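Local coordinates for protein alginate lyase AlgAT5 (Defluviitalea, PDB 5ZQI) that probably cleaves alginate by beta-elimination, as a polysaccharide lyase of family 7 with a beta-sandwich fold, at residues 106-111 against 249-254. Sequence-based numbering, arbitrary orientation.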
ATOM      1  N   ALA A 106       4.311  -7.059  -7.564  1.00  7.19           N
ATOM      2  CA  ALA A 106       5.640  -6.511  -7.826  1.00  8.33           C
ATOM      3  C   ALA A 106       6.671  -7.604  -7.612  1.00  7.94           C
ATOM      4  O   ALA A 106       6.786  -8.153  -6.512  1.00  8.59           O
ATOM      5  CB  ALA A 106       5.925  -5.285  -6.947  1.00  8.66           C
ATOM      6  N   HIS A 107       7.397  -7.914  -8.677  1.00  7.89           N
ATOM      7  CA  HIS A 107       8.412  -8.961  -8.655  1.00  7.97           C
ATOM      8  C   HIS A 107       9.767  -8.428  -8.214  1.00  9.52           C
ATOM      9  O   HIS A 107      10.079  -7.255  -8.386  1.00  9.72           O
ATOM     10  CB  HIS A 107       8.531  -9.615 -10.034  1.00  9.99           C
ATOM     11  CG  HIS A 107       8.887  -8.661 -11.134  1.00  9.28           C
ATOM     12  ND1 HIS A 107       8.207  -7.479 -11.352  1.00  8.57           N
ATOM     13  CD2 HIS A 107       9.869  -8.711 -12.064  1.00 12.14           C
ATOM     14  CE1 HIS A 107       8.758  -6.847 -12.376  1.00  8.61           C
ATOM     15  NE2 HIS A 107       9.758  -7.580 -12.832  1.00 11.03           N
ATOM     16  N   CYS A 108      10.585  -9.331  -7.664  1.00 10.64           N
ATOM     17  CA  CYS A 108      11.850  -8.932  -7.041  1.00  9.95           C
ATOM     18  C   CYS A 108      12.838  -8.376  -8.044  1.00 12.05           C
ATOM     19  O   CYS A 108      13.747  -7.625  -7.661  1.00 13.42           O
ATOM     20  CB  CYS A 108      12.442 -10.121  -6.274  1.00 10.99           C
ATOM     21  SG  CYS A 108      11.441 -10.637  -4.846  1.00 14.49           S
ATOM     22  N   GLY A 109      12.695  -8.720  -9.311  1.00 10.69           N
ATOM     23  CA  GLY A 109      13.521  -8.169 -10.359  1.00 12.40           C
ATOM     24  C   GLY A 109      13.016  -6.877 -10.944  1.00 12.82           C
ATOM     25  O   GLY A 109      13.624  -6.355 -11.884  1.00 14.83           O
ATOM     26  N   GLY A 110      11.958  -6.310 -10.383  1.00 11.43           N
ATOM     27  CA  GLY A 110      11.368  -5.125 -10.969  1.00 11.42           C
ATOM     28  C   GLY A 110      12.223  -3.876 -10.834  1.00 10.96           C
ATOM     29  O   GLY A 110      13.135  -3.780 -10.016  1.00 13.07           O
ATOM     30  N   ASP A 111      11.887  -2.889 -11.663  1.00 11.95           N
ATOM     31  CA  ASP A 111      12.488  -1.567 -11.563  1.00 11.34           C
ATOM     32  C   ASP A 111      12.022  -0.885 -10.286  1.00 10.87           C
ATOM     33  O   ASP A 111      10.937  -1.177  -9.759  1.00 11.02           O
ATOM     34  CB  ASP A 111      12.130  -0.720 -12.785  1.00 15.00           C
ATOM     35  CG  ASP A 111      12.695  -1.280 -14.064  1.00 17.11           C
ATOM     36  OD1 ASP A 111      13.685  -2.043 -14.014  1.00 18.32           O
ATOM     37  OD2 ASP A 111      12.159  -0.939 -15.138  1.00 22.10           O
ATOM     38  N   LYS A 249      19.061  -9.900  -2.109  1.00 13.66           N
ATOM     39  CA  LYS A 249      18.650 -10.689  -0.964  1.00 13.58           C
ATOM     40  C   LYS A 249      18.640 -12.183  -1.233  1.00 13.93           C
ATOM     41  O   LYS A 249      18.395 -12.958  -0.311  1.00 14.47           O
ATOM     42  CB  LYS A 249      17.244 -10.252  -0.507  1.00 12.47           C
ATOM     43  CG  LYS A 249      17.138  -8.748  -0.315  1.00 12.16           C
ATOM     44  CD  LYS A 249      18.071  -8.291   0.793  1.00 14.36           C
ATOM     45  CE  LYS A 249      17.781  -6.860   1.223  1.00 19.05           C
ATOM     46  NZ  LYS A 249      18.794  -6.433   2.239  1.00 29.33           N
ATOM     47  N   GLY A 250      18.880 -12.603  -2.470  1.00 14.13           N
ATOM     48  CA  GLY A 250      18.864 -13.999  -2.827  1.00 14.65           C
ATOM     49  C   GLY A 250      17.580 -14.457  -3.494  1.00 13.99           C
ATOM     50  O   GLY A 250      17.501 -15.603  -3.914  1.00 14.86           O
ATOM     51  N   ASP A 251      16.589 -13.586  -3.619  1.00 12.95           N
ATOM     52  CA  ASP A 251      15.395 -13.954  -4.353  1.00 12.52           C
ATOM     53  C   ASP A 251      15.663 -13.925  -5.851  1.00 12.99           C
ATOM     54  O   ASP A 251      16.520 -13.181  -6.333  1.00 16.12           O
ATOM     55  CB  ASP A 251      14.236 -13.025  -3.981  1.00 12.92           C
ATOM     56  CG  ASP A 251      13.466 -13.526  -2.752  1.00 15.09           C
ATOM     57  OD1 ASP A 251      12.926 -14.653  -2.847  1.00 14.76           O
ATOM     58  OD2 ASP A 251      13.434 -12.845  -1.705  1.00 14.47           O
ATOM     59  N   SER A 252      14.931 -14.768  -6.583  1.00 16.70           N
ATOM     60  CA  SER A 252      14.997 -14.765  -8.036  1.00 14.76           C
ATOM     61  C   SER A 252      14.250 -13.557  -8.609  1.00 13.32           C
ATOM     62  O   SER A 252      13.418 -12.931  -7.954  1.00 12.28           O
ATOM     63  CB  SER A 252      14.415 -16.058  -8.596  1.00 17.54           C
ATOM     64  OG  SER A 252      13.023 -16.092  -8.441  1.00 25.66           O
ATOM     65  N   GLU A 253      14.565 -13.232  -9.864  1.00 16.32           N
ATOM     66  CA  GLU A 253      13.909 -12.094 -10.498  1.00 15.92           C
ATOM     67  C   GLU A 253      12.397 -12.263 -10.555  1.00 13.31           C
ATOM     68  O   GLU A 253      11.659 -11.269 -10.474  1.00 13.36           O
ATOM     69  CB  GLU A 253      14.467 -11.872 -11.905  1.00 18.24           C
ATOM     70  CG  GLU A 253      15.915 -11.363 -11.929  1.00 20.22           C
ATOM     71  CD  GLU A 253      16.525 -11.378 -13.308  1.00 44.75           C
ATOM     72  OE1 GLU A 253      15.799 -11.666 -14.281  1.00 54.52           O
ATOM     73  OE2 GLU A 253      17.736 -11.105 -13.424  1.00 55.08           O
ATOM     74  N   ASP A 254      11.913 -13.500 -10.670  1.00 13.80           N
ATOM     75  CA  ASP A 254      10.487 -13.756 -10.828  1.00 14.09           C
ATOM     76  C   ASP A 254       9.777 -14.087  -9.513  1.00 14.18           C
ATOM     77  O   ASP A 254       8.559 -14.302  -9.518  1.00 16.17           O
ATOM     78  CB  ASP A 254      10.250 -14.879 -11.853  1.00 16.33           C
ATOM     79  CG  ASP A 254      10.985 -16.150 -11.531  1.00 31.06           C
ATOM     80  OD1 ASP A 254      11.502 -16.291 -10.405  1.00 45.02           O
ATOM     81  OD2 ASP A 254      11.055 -17.016 -12.432  1.00 48.59           O
TER
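Gly109 N donates a hydrogen bond of 3.0 Å to Glu253 O. The bond joins two loops at one end of the beta-sandwich. The first is a type I beta turn, His107 to Gly110, that begins on the last residue of strand 102-107. The second leads into strand 256-269, the antiparallel neighbour of that strand. The bond is bent, 144° at the hydrogen, and its donor stands 17° out of the plane of the Glu253 carbonyl. Glu253 O also lies at the edge of the His107 ring, 3.5 Å from His107 CD2. A chi1 of 59° swings the ring so that this edge meets the oxygen. Glu253 CB lies 4.1 Å from Gly109 CA, where the turn has no side chain.

Cys108 adds van der Waals touches. Cys108 CB packs 3.4 Å from Ser252 O, and Cys108 SG is 3.8 Å from Asp251 CB. Asp251 is buried. Its carboxylate shares a hydrogen bond with Ser245 OG and is bonded by Val157 N and Lys158 N. Tyr92 meets the His107 ring. Within the turn, Gly110 N bonds to His107 O at 2.9 Å, and Gly110 N also sits over one face of the His107 ring, nearer its margin than its centre.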